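Local atomic coordinates of DNA gyrase, B subunit, truncated (Myxococcus xanthus, PDB entry 3CWV), a protein that probably uses ATP to break, pass and rejoin double-stranded DNA, as a GyrB-type subunit of a type II topoisomerase. Residues L56-G59 against S63-L66; F157-T162 against L167-A172; Q211-L216 against Q240-W245; T252-S255 against V260-V263. All coordinates share one frame; numbering follows the deposited sequence.

Interaction 1: L56-G59 against S63-L66; sequences LEVG and SIAL
Ile64 meets Leu56 and Val58 with two different branches: its first torsion (chi1 -72°) sets CG2 anti to its backbone N and CG1 anti to the carbonyl carbon, and a second turn (chi2 -77°) brings CD1 round to Val58. CG2 packs against Leu56 CD1 at 3.9 Å, with the two side chains crossing at a slant. CD1 lies alongside Val58 CG2 at 3.9 Å, both side chains pointing the same way. Leu56 has its own CG anti to the backbone N (chi1 177°), and its CD1 also comes within 4.2 Å of Leu66 CD1, so a single methyl spans both neighbours on this apolar face.

Beneath these side chains, Glu57 and Ala65 form an antiparallel hydrogen-bonded pair. Glu57 N donates to Ala65 O at 2.8 Å, and Ala65 N returns a 2.8 Å bond to Glu57 O. Glu57 O also accepts from a water at 3.2 Å, which donates in addition to Ser63 OG; that hydroxyl is bonded to Asp61 and His156 as well. Toward the turn the pairing slackens into a weak Gly59 N to Ser63 O bond of 3.3 Å. The opposite face carries the extended Glu57 chain, whose carboxylate has a long, weak ion pair with Arg154.

The result is a textbook beta hairpin in the middle of a mixed sheet, consistent with the GHKL ATPase fold of GyrB proteins. Strand 151-159 flanks it beyond 64-70 and strand 189-194 beyond 53-58, while helices 28-47 and 171-184 pack on the face of Leu56, Val58 and Ile64.

Interaction 2: F157-T162 against L167-A172; sequences FVPDAT and LAFDRA
Pro159 and Phe169 advance on each other from opposite directions, and the proline meets the aromatic ring at its rim instead of over a face. The closest pair is Pro159 CG and Phe169 CZ at 3.7 Å, with CG near the plane of the ring. Phe169 has CG anti to its carbonyl carbon (chi1 -68°), which swings the ring toward the proline, where CZ makes the closest touch.

A second apolar meeting lies nearer the surface, where the forked end of Leu167 closes on Ala161. One prong, Leu167 CD1, touches Ala161 CB at 3.7 Å; the other, CD2, sits 4.0 Å from Ala161 CA. The backbone that presents this alanine is folded as an Asx turn: Asp160 OD1 takes the Thr162 N-H on its anti lone pair at 2.9 Å. Thr162 OG1 donates to the same oxygen at 2.6 Å, from well above the carboxylate plane. Asp160 OD2 is engaged separately, in a salt bridge with Arg16.

The contact thus bridges the exit of strand 151-159 and the approach to helix 171-184, which Asp170 N-caps. Helix 28-47 packs on the Pro159-Phe169 pair, with Leu31 touching both and His32 edge-to-face with the phenylalanine ring.

Interaction 3: Q211-L216 against Q240-W245; sequences QWAHVL and QCALQW
Gln244 and Ala213 meet at the near end of the glutamine, and the longer side chain then departs. Its CB lies 4.5 Å from Ala213 CB, a loose touch between strand and helix. Because CG stands anti to the backbone N (chi1 176°), the next atom already leaves the alanine: Gln244 CG is 5.3 Å from Ala213 CB. Turns at chi2 (66°) and chi3 (63°) then carry CD and the amide forward, toward the next residue of the strand. There NE2 donates to Trp245 O at 3.0 Å; the acceptor lies nearly in the amide plane of Gln244, whereas the donor stands above the carbonyl plane of Trp245. NE2 is also bonded to His224 O, so two carbonyls fix the rotation of the amide.

Two residues earlier, on the same face of the strand, Ala242 CB approaches Ala213 CB to 4.1 Å, methyl to methyl. Small residues on both sides let helix 208-217 lie near strand 237-245, the strand between 228-234 and 300-307 in a sheet consistent with the S5-like transducer fold of GyrB. Apolar carbon holds the interface, crossed by no hydrogen bond, while the Gln244 amide nitrogen, at its margin, is satisfied by two backbone oxygens.

Interaction 4: T252-S255 against V260-V263; sequences TLLS and VRTV
Ser255, Arg261 and Thr262 all grip one water molecule. It accepts from Ser255 N at 2.9 Å and from Arg261 NE at 2.9 Å, lying at the edge of the guanidinium and in its plane, and it donates to Thr262 O at 3.1 Å. Direct bonds reinforce this bridge. Thr262 N gives its hydrogen to Ser255 O at 2.9 Å, nearly straight at the hydrogen but well above the carbonyl plane. The two hydroxyls, Ser255 OG and Thr262 OG1, are hydrogen-bonded at 2.8 Å; in both residues the oxygen sits between backbone N and carbonyl carbon (chi1 55° and 44°), the crowded position. Ser255 OG has a further partner in His265 ND1.

Strands 252-257 and 260-261, antiparallel and joined by a short turn, form a beta hairpin, to which the Thr262 N to Ser255 O bond belongs. The latter strand is the outermost of a five-stranded mixed sheet, consistent with the S5-like transducer domain of GyrB proteins. Strand 252-257 has 300-307 on its other side, and helix 267-284 supplies His268 to both Ser255 and Thr262.

On the exposed side the arginine reaches across to Leu254 of the other strand. Its chain bends at chi3 (102°), and Leu254 CD1 comes to rest 3.9 Å above the plane of the Arg261 guanidinium, over its centre. At its backbone, Arg261 CA makes a CA-H...O contact of 3.4 Å with Ser255 O.

How the interactions relate
The four contacts fall into two pairs, a worked case of a chain that builds one sheet and then another. Interactions 1 and 2, with centres 10 Å apart, share the eight-stranded sheet: strands 64-70 and 151-159 are neighbours in it, and Ile64 CG1 packs on Phe169 CE2 at 3.3 Å. Interactions 3 and 4, with centres 13 Å apart, share the five-stranded sheet, and Leu254 touches both Trp212 and Leu216 of the helix. The contacts follow one another in series along the chain. Between the pairs, centres lie about 26 to 32 Å apart without touching, consistent with separate ATPase and transducer domains as in other GyrB proteins.

Interaction 1: L56-G59 against S63-L66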
loop_
_atom_site.group_PDB
_atom_site.type_symbol
_atom_site.label_atom_id
_atom_site.label_comp_id
_atom_site.label_asym_id
_atom_site.label_seq_id
_atom_site.Cartn_x
_atom_site.Cartn_y
_atom_site.Cartn_z
ATOM N N LEU A 56 5.257 -12.674 0.831
ATOM C CA LEU A 56 6.427 -12.126 1.497
ATOM C C LEU A 56 6.963 -13.184 2.467
ATOM O O LEU A 56 6.221 -13.767 3.282
ATOM C CB LEU A 56 6.074 -10.830 2.239
ATOM C CG LEU A 56 7.230 -10.218 3.029
ATOM C CD1 LEU A 56 8.293 -9.715 2.026
ATOM C CD2 LEU A 56 6.792 -9.072 3.939
ATOM N N GLU A 57 8.256 -13.422 2.393
ATOM C CA GLU A 57 8.860 -14.489 3.179
ATOM C C GLU A 57 10.075 -13.939 3.912
ATOM O O GLU A 57 10.953 -13.304 3.314
ATOM C CB GLU A 57 9.250 -15.609 2.228
ATOM C CG GLU A 57 9.650 -16.899 2.821
ATOM C CD GLU A 57 9.801 -17.947 1.728
ATOM O OE1 GLU A 57 10.951 -18.214 1.307
ATOM O OE2 GLU A 57 8.762 -18.470 1.264
ATOM N N VAL A 58 10.110 -14.157 5.223
ATOM C CA VAL A 58 11.271 -13.782 6.037
ATOM C C VAL A 58 11.950 -15.076 6.505
ATOM O O VAL A 58 11.293 -15.998 6.979
ATOM C CB VAL A 58 10.871 -12.898 7.250
ATOM C CG1 VAL A 58 12.105 -12.338 7.949
ATOM C CG2 VAL A 58 9.999 -11.773 6.795
ATOM N N GLY A 59 13.250 -15.160 6.309
ATOM C CA GLY A 59 13.988 -16.341 6.714
ATOM C C GLY A 59 14.739 -16.043 7.992
ATOM O O GLY A 59 14.853 -14.878 8.400
ATOM N N SER A 63 17.382 -12.720 5.468
ATOM C CA SER A 63 17.005 -12.458 4.082
ATOM C C SER A 63 15.489 -12.218 3.973
ATOM O O SER A 63 14.716 -12.515 4.891
ATOM C CB SER A 63 17.445 -13.607 3.169
ATOM O OG SER A 63 16.582 -14.726 3.306
ATOM N N ILE A 64 15.069 -11.690 2.825
ATOM C CA ILE A 64 13.683 -11.333 2.592
ATOM C C ILE A 64 13.377 -11.824 1.180
ATOM O O ILE A 64 14.198 -11.645 0.282
ATOM C CB ILE A 64 13.524 -9.786 2.573
ATOM C CG1 ILE A 64 13.665 -9.204 3.976
ATOM C CG2 ILE A 64 12.146 -9.356 1.979
ATOM C CD1 ILE A 64 12.432 -9.388 4.877
ATOM N N ALA A 65 12.234 -12.450 0.966
ATOM C CA ALA A 65 11.871 -12.696 -0.444
ATOM C C ALA A 65 10.449 -12.240 -0.693
ATOM O O ALA A 65 9.569 -12.420 0.165
ATOM C CB ALA A 65 12.036 -14.176 -0.812
ATOM N N LEU A 66 10.209 -11.656 -1.868
ATOM C CA LEU A 66 8.841 -11.313 -2.264
ATOM C C LEU A 66 8.590 -11.977 -3.612
ATOM O O LEU A 66 9.428 -11.851 -4.512
ATOM C CB LEU A 66 8.686 -9.787 -2.383
ATOM C CG LEU A 66 7.264 -9.366 -2.827
ATOM C CD1 LEU A 66 6.469 -8.909 -1.676
ATOM C CD2 LEU A 66 7.316 -8.324 -3.899
HETATM O O HOH W 1 13.506 -15.250 2.876
#

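Interaction 2: F157-T162 against L167-A172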
loop_
_atom_site.group_PDB
_atom_site.type_symbol
_atom_site.label_atom_id
_atom_site.label_comp_id
_atom_site.label_asym_id
_atom_site.label_seq_id
_atom_site.Cartn_x
_atom_site.Cartn_y
_atom_site.Cartn_z
ATOM N N PHE A 157 16.584 -11.092 -1.314
ATOM C CA PHE A 157 17.776 -10.282 -1.062
ATOM C C PHE A 157 18.149 -10.278 0.414
ATOM O O PHE A 157 17.348 -10.645 1.278
ATOM C CB PHE A 157 17.626 -8.832 -1.581
ATOM C CG PHE A 157 16.687 -7.984 -0.766
ATOM C CD1 PHE A 157 17.182 -7.098 0.180
ATOM C CD2 PHE A 157 15.314 -8.081 -0.930
ATOM C CE1 PHE A 157 16.300 -6.308 0.958
ATOM C CE2 PHE A 157 14.432 -7.306 -0.165
ATOM C CZ PHE A 157 14.921 -6.433 0.788
ATOM N N VAL A 158 19.390 -9.879 0.662
ATOM C CA VAL A 158 19.958 -9.780 1.996
ATOM C C VAL A 158 20.480 -8.350 2.186
ATOM O O VAL A 158 21.438 -7.940 1.537
ATOM C CB VAL A 158 21.133 -10.786 2.172
ATOM C CG1 VAL A 158 21.687 -10.729 3.610
ATOM C CG2 VAL A 158 20.663 -12.220 1.826
ATOM N N PRO A 159 19.841 -7.587 3.081
ATOM C CA PRO A 159 20.317 -6.229 3.355
ATOM C C PRO A 159 21.799 -6.290 3.669
ATOM O O PRO A 159 22.234 -7.181 4.404
ATOM C CB PRO A 159 19.511 -5.824 4.596
ATOM C CG PRO A 159 18.185 -6.563 4.389
ATOM C CD PRO A 159 18.655 -7.923 3.887
ATOM N N ASP A 160 22.553 -5.346 3.116
ATOM C CA ASP A 160 24.007 -5.363 3.211
ATOM C C ASP A 160 24.444 -5.088 4.653
ATOM O O ASP A 160 24.228 -3.976 5.190
ATOM C CB ASP A 160 24.569 -4.293 2.266
ATOM C CG ASP A 160 26.062 -4.468 1.994
ATOM O OD1 ASP A 160 26.829 -4.729 2.955
ATOM O OD2 ASP A 160 26.447 -4.395 0.808
ATOM N N ALA A 161 25.099 -6.079 5.265
ATOM C CA ALA A 161 25.570 -5.943 6.654
ATOM C C ALA A 161 26.674 -4.898 6.860
ATOM O O ALA A 161 26.958 -4.520 7.995
ATOM C CB ALA A 161 26.034 -7.301 7.184
ATOM N N THR A 162 27.316 -4.451 5.792
ATOM C CA THR A 162 28.313 -3.377 5.901
ATOM C C THR A 162 27.649 -1.987 5.889
ATOM O O THR A 162 28.300 -0.981 6.138
ATOM C CB THR A 162 29.418 -3.422 4.795
ATOM O OG1 THR A 162 28.850 -3.194 3.490
ATOM C CG2 THR A 162 30.148 -4.765 4.787
ATOM N N LEU A 167 19.984 -5.612 11.622
ATOM C CA LEU A 167 19.641 -6.509 10.535
ATOM C C LEU A 167 18.402 -7.349 10.822
ATOM O O LEU A 167 17.943 -8.098 9.962
ATOM C CB LEU A 167 20.834 -7.412 10.171
ATOM C CG LEU A 167 22.139 -6.723 9.776
ATOM C CD1 LEU A 167 23.275 -7.750 9.662
ATOM C CD2 LEU A 167 21.979 -5.884 8.460
ATOM N N ALA A 168 17.845 -7.226 12.018
ATOM C CA ALA A 168 16.709 -8.049 12.378
ATOM C C ALA A 168 15.372 -7.402 11.976
ATOM O O ALA A 168 15.099 -6.271 12.318
ATOM C CB ALA A 168 16.750 -8.383 13.886
ATOM N N PHE A 169 14.554 -8.114 11.207
ATOM C CA PHE A 169 13.219 -7.603 10.875
ATOM C C PHE A 169 12.202 -7.873 11.961
ATOM O O PHE A 169 12.200 -8.948 12.550
ATOM C CB PHE A 169 12.734 -8.221 9.564
ATOM C CG PHE A 169 13.514 -7.767 8.381
ATOM C CD1 PHE A 169 13.333 -6.478 7.867
ATOM C CD2 PHE A 169 14.455 -8.602 7.795
ATOM C CE1 PHE A 169 14.062 -6.056 6.764
ATOM C CE2 PHE A 169 15.190 -8.175 6.703
ATOM C CZ PHE A 169 14.992 -6.894 6.186
ATOM N N ASP A 170 11.338 -6.893 12.218
ATOM C CA ASP A 170 10.202 -7.027 13.111
ATOM C C ASP A 170 9.104 -7.747 12.301
ATOM O O ASP A 170 8.446 -7.126 11.460
ATOM C CB ASP A 170 9.747 -5.625 13.529
ATOM C CG ASP A 170 8.605 -5.638 14.541
ATOM O OD1 ASP A 170 7.764 -6.563 14.544
ATOM O OD2 ASP A 170 8.549 -4.696 15.353
ATOM N N ARG A 171 8.933 -9.051 12.531
ATOM C CA ARG A 171 7.914 -9.849 11.826
ATOM C C ARG A 171 6.497 -9.305 11.960
ATOM O O ARG A 171 5.712 -9.333 10.994
ATOM C CB ARG A 171 7.908 -11.302 12.300
ATOM C CG ARG A 171 8.642 -12.259 11.420
ATOM C CD ARG A 171 10.109 -12.094 11.584
ATOM N NE ARG A 171 10.806 -13.361 11.391
ATOM C CZ ARG A 171 12.126 -13.501 11.472
ATOM N NH1 ARG A 171 12.680 -14.694 11.275
ATOM N NH2 ARG A 171 12.889 -12.446 11.753
ATOM N N ALA A 172 6.171 -8.820 13.156
ATOM C CA ALA A 172 4.843 -8.266 13.425
ATOM C C ALA A 172 4.520 -7.055 12.567
ATOM O O ALA A 172 3.393 -6.927 12.054
ATOM C CB ALA A 172 4.692 -7.907 14.925
#

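Interaction 3: Q211-L216 against Q240-W245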
loop_
_atom_site.group_PDB
_atom_site.type_symbol
_atom_site.label_atom_id
_atom_site.label_comp_id
_atom_site.label_asym_id
_atom_site.label_seq_id
_atom_site.Cartn_x
_atom_site.Cartn_y
_atom_site.Cartn_z
ATOM N N GLN A 211 -13.962 -4.093 4.946
ATOM C CA GLN A 211 -13.720 -5.326 5.657
ATOM C C GLN A 211 -12.679 -5.074 6.752
ATOM O O GLN A 211 -12.808 -5.591 7.863
ATOM C CB GLN A 211 -13.318 -6.431 4.684
ATOM C CG GLN A 211 -13.046 -7.791 5.312
ATOM C CD GLN A 211 -13.084 -8.904 4.294
ATOM O OE1 GLN A 211 -13.146 -8.649 3.100
ATOM N NE2 GLN A 211 -13.050 -10.150 4.759
ATOM N N TRP A 212 -11.691 -4.225 6.453
ATOM C CA TRP A 212 -10.618 -3.874 7.377
ATOM C C TRP A 212 -11.128 -3.064 8.561
ATOM O O TRP A 212 -10.653 -3.240 9.688
ATOM C CB TRP A 212 -9.535 -3.061 6.640
ATOM C CG TRP A 212 -8.263 -2.769 7.422
ATOM C CD1 TRP A 212 -7.783 -3.463 8.498
ATOM C CD2 TRP A 212 -7.283 -1.746 7.138
ATOM N NE1 TRP A 212 -6.594 -2.910 8.927
ATOM C CE2 TRP A 212 -6.261 -1.863 8.108
ATOM C CE3 TRP A 212 -7.178 -0.742 6.164
ATOM C CZ2 TRP A 212 -5.154 -1.011 8.142
ATOM C CZ3 TRP A 212 -6.074 0.100 6.190
ATOM C CH2 TRP A 212 -5.073 -0.039 7.178
ATOM N N ALA A 213 -12.065 -2.153 8.305
ATOM C CA ALA A 213 -12.645 -1.337 9.371
ATOM C C ALA A 213 -13.386 -2.221 10.387
ATOM O O ALA A 213 -13.288 -2.004 11.607
ATOM C CB ALA A 213 -13.574 -0.268 8.794
ATOM N N HIS A 214 -14.106 -3.216 9.879
ATOM C CA HIS A 214 -14.781 -4.190 10.737
ATOM C C HIS A 214 -13.763 -4.864 11.644
ATOM O O HIS A 214 -13.962 -4.949 12.863
ATOM C CB HIS A 214 -15.494 -5.278 9.929
ATOM C CG HIS A 214 -15.787 -6.506 10.743
ATOM N ND1 HIS A 214 -16.865 -6.592 11.601
ATOM C CD2 HIS A 214 -15.104 -7.671 10.881
ATOM C CE1 HIS A 214 -16.847 -7.765 12.211
ATOM N NE2 HIS A 214 -15.786 -8.436 11.796
ATOM N N VAL A 215 -12.683 -5.356 11.038
ATOM C CA VAL A 215 -11.589 -5.971 11.778
ATOM C C VAL A 215 -11.093 -5.068 12.893
ATOM O O VAL A 215 -10.990 -5.508 14.047
ATOM C CB VAL A 215 -10.405 -6.354 10.849
ATOM C CG1 VAL A 215 -9.168 -6.729 11.659
ATOM C CG2 VAL A 215 -10.794 -7.500 9.942
ATOM N N LEU A 216 -10.788 -3.808 12.551
ATOM C CA LEU A 216 -10.216 -2.853 13.501
ATOM C C LEU A 216 -11.147 -2.521 14.653
ATOM O O LEU A 216 -10.699 -2.037 15.688
ATOM C CB LEU A 216 -9.824 -1.551 12.794
ATOM C CG LEU A 216 -8.653 -1.614 11.807
ATOM C CD1 LEU A 216 -8.788 -0.489 10.794
ATOM C CD2 LEU A 216 -7.332 -1.538 12.574
ATOM N N GLN A 240 -11.703 5.119 -2.135
ATOM C CA GLN A 240 -12.356 4.061 -1.362
ATOM C C GLN A 240 -12.408 4.542 0.072
ATOM O O GLN A 240 -11.428 5.067 0.601
ATOM C CB GLN A 240 -11.564 2.762 -1.426
ATOM C CG GLN A 240 -11.365 2.199 -2.824
ATOM C CD GLN A 240 -10.314 1.106 -2.851
ATOM O OE1 GLN A 240 -9.110 1.375 -2.983
ATOM N NE2 GLN A 240 -10.764 -0.143 -2.731
ATOM N N CYS A 241 -13.553 4.371 0.709
ATOM C CA CYS A 241 -13.761 4.921 2.014
ATOM C C CYS A 241 -14.613 3.956 2.859
ATOM O O CYS A 241 -15.504 3.281 2.334
ATOM C CB CYS A 241 -14.453 6.278 1.847
ATOM S SG CYS A 241 -14.900 7.035 3.352
ATOM N N ALA A 242 -14.315 3.873 4.153
ATOM C CA ALA A 242 -15.156 3.096 5.095
ATOM C C ALA A 242 -15.291 3.864 6.401
ATOM O O ALA A 242 -14.311 4.413 6.897
ATOM C CB ALA A 242 -14.558 1.729 5.362
ATOM N N LEU A 243 -16.500 3.885 6.969
ATOM C CA LEU A 243 -16.720 4.534 8.263
ATOM C C LEU A 243 -17.489 3.592 9.204
ATOM O O LEU A 243 -18.469 2.967 8.810
ATOM C CB LEU A 243 -17.494 5.856 8.107
ATOM C CG LEU A 243 -16.882 6.948 7.208
ATOM C CD1 LEU A 243 -17.471 6.858 5.806
ATOM C CD2 LEU A 243 -17.183 8.321 7.791
ATOM N N GLN A 244 -17.053 3.530 10.450
ATOM C CA GLN A 244 -17.633 2.608 11.412
ATOM C C GLN A 244 -17.638 3.264 12.783
ATOM O O GLN A 244 -16.575 3.564 13.330
ATOM C CB GLN A 244 -16.826 1.294 11.462
ATOM C CG GLN A 244 -17.325 0.308 12.530
ATOM C CD GLN A 244 -18.710 -0.208 12.207
ATOM O OE1 GLN A 244 -18.905 -0.863 11.196
ATOM N NE2 GLN A 244 -19.685 0.122 13.049
ATOM N N TRP A 245 -18.842 3.487 13.318
ATOM C CA TRP A 245 -19.029 4.056 14.637
ATOM C C TRP A 245 -19.246 2.962 15.662
ATOM O O TRP A 245 -19.915 1.966 15.390
ATOM C CB TRP A 245 -20.223 5.004 14.661
ATOM C CG TRP A 245 -19.951 6.356 14.086
ATOM C CD1 TRP A 245 -19.440 7.440 14.740
ATOM C CD2 TRP A 245 -20.198 6.777 12.747
ATOM N NE1 TRP A 245 -19.364 8.514 13.892
ATOM C CE2 TRP A 245 -19.815 8.129 12.655
ATOM C CE3 TRP A 245 -20.701 6.140 11.609
ATOM C CZ2 TRP A 245 -19.915 8.856 11.474
ATOM C CZ3 TRP A 245 -20.804 6.869 10.433
ATOM C CH2 TRP A 245 -20.409 8.211 10.379
#

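Interaction 4: T252-S255 against V260-V263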
loop_
_atom_site.group_PDB
_atom_site.type_symbol
_atom_site.label_atom_id
_atom_site.label_comp_id
_atom_site.label_asym_id
_atom_site.label_seq_id
_atom_site.Cartn_x
_atom_site.Cartn_y
_atom_site.Cartn_z
ATOM N N THR A 252 -10.384 6.995 15.232
ATOM C CA THR A 252 -9.307 6.541 14.365
ATOM C C THR A 252 -9.569 7.025 12.936
ATOM O O THR A 252 -10.637 6.786 12.378
ATOM C CB THR A 252 -9.163 4.994 14.423
ATOM O OG1 THR A 252 -8.716 4.611 15.731
ATOM C CG2 THR A 252 -8.170 4.476 13.380
ATOM N N LEU A 253 -8.593 7.727 12.359
ATOM C CA LEU A 253 -8.700 8.186 10.974
ATOM C C LEU A 253 -7.406 7.823 10.242
ATOM O O LEU A 253 -6.353 8.390 10.522
ATOM C CB LEU A 253 -8.993 9.695 10.919
ATOM C CG LEU A 253 -9.285 10.369 9.564
ATOM C CD1 LEU A 253 -10.082 9.482 8.650
ATOM C CD2 LEU A 253 -10.006 11.685 9.741
ATOM N N LEU A 254 -7.493 6.837 9.347
ATOM C CA LEU A 254 -6.344 6.362 8.566
ATOM C C LEU A 254 -6.547 6.780 7.115
ATOM O O LEU A 254 -7.593 6.485 6.533
ATOM C CB LEU A 254 -6.298 4.836 8.588
ATOM C CG LEU A 254 -5.620 4.013 9.697
ATOM C CD1 LEU A 254 -5.308 4.775 10.985
ATOM C CD2 LEU A 254 -6.389 2.703 9.957
ATOM N N SER A 255 -5.570 7.470 6.528
ATOM C CA SER A 255 -5.723 7.875 5.123
ATOM C C SER A 255 -4.486 7.465 4.340
ATOM O O SER A 255 -3.388 7.388 4.911
ATOM C CB SER A 255 -5.982 9.367 4.989
ATOM O OG SER A 255 -4.986 10.113 5.634
ATOM N N VAL A 260 0.304 4.268 0.589
ATOM C CA VAL A 260 1.213 4.839 1.583
ATOM C C VAL A 260 0.473 5.882 2.428
ATOM O O VAL A 260 -0.324 6.690 1.918
ATOM C CB VAL A 260 2.487 5.455 0.966
ATOM C CG1 VAL A 260 3.343 4.360 0.276
ATOM C CG2 VAL A 260 2.145 6.579 0.002
ATOM N N ARG A 261 0.733 5.873 3.725
ATOM C CA ARG A 261 -0.131 6.634 4.604
ATOM C C ARG A 261 0.143 8.118 4.457
ATOM O O ARG A 261 1.275 8.536 4.198
ATOM C CB ARG A 261 -0.008 6.171 6.065
ATOM C CG ARG A 261 -1.393 5.821 6.607
ATOM C CD ARG A 261 -1.361 5.361 7.984
ATOM N NE ARG A 261 -1.787 6.407 8.890
ATOM C CZ ARG A 261 -1.729 6.271 10.205
ATOM N NH1 ARG A 261 -1.272 5.134 10.711
ATOM N NH2 ARG A 261 -2.121 7.255 11.003
ATOM N N THR A 262 -0.919 8.904 4.567
ATOM C CA THR A 262 -0.808 10.350 4.618
ATOM C C THR A 262 -1.196 10.713 6.038
ATOM O O THR A 262 -2.374 10.972 6.316
ATOM C CB THR A 262 -1.756 11.025 3.575
ATOM O OG1 THR A 262 -3.040 10.383 3.611
ATOM C CG2 THR A 262 -1.206 10.888 2.131
ATOM N N VAL A 263 -0.210 10.730 6.946
ATOM C CA VAL A 263 -0.507 10.967 8.366
ATOM C C VAL A 263 -1.110 12.336 8.694
ATOM O O VAL A 263 -1.669 12.501 9.780
ATOM C CB VAL A 263 0.703 10.683 9.318
ATOM C CG1 VAL A 263 1.173 9.245 9.180
ATOM C CG2 VAL A 263 1.868 11.656 9.049
HETATM O O HOH W 2 -3.362 8.629 8.003
#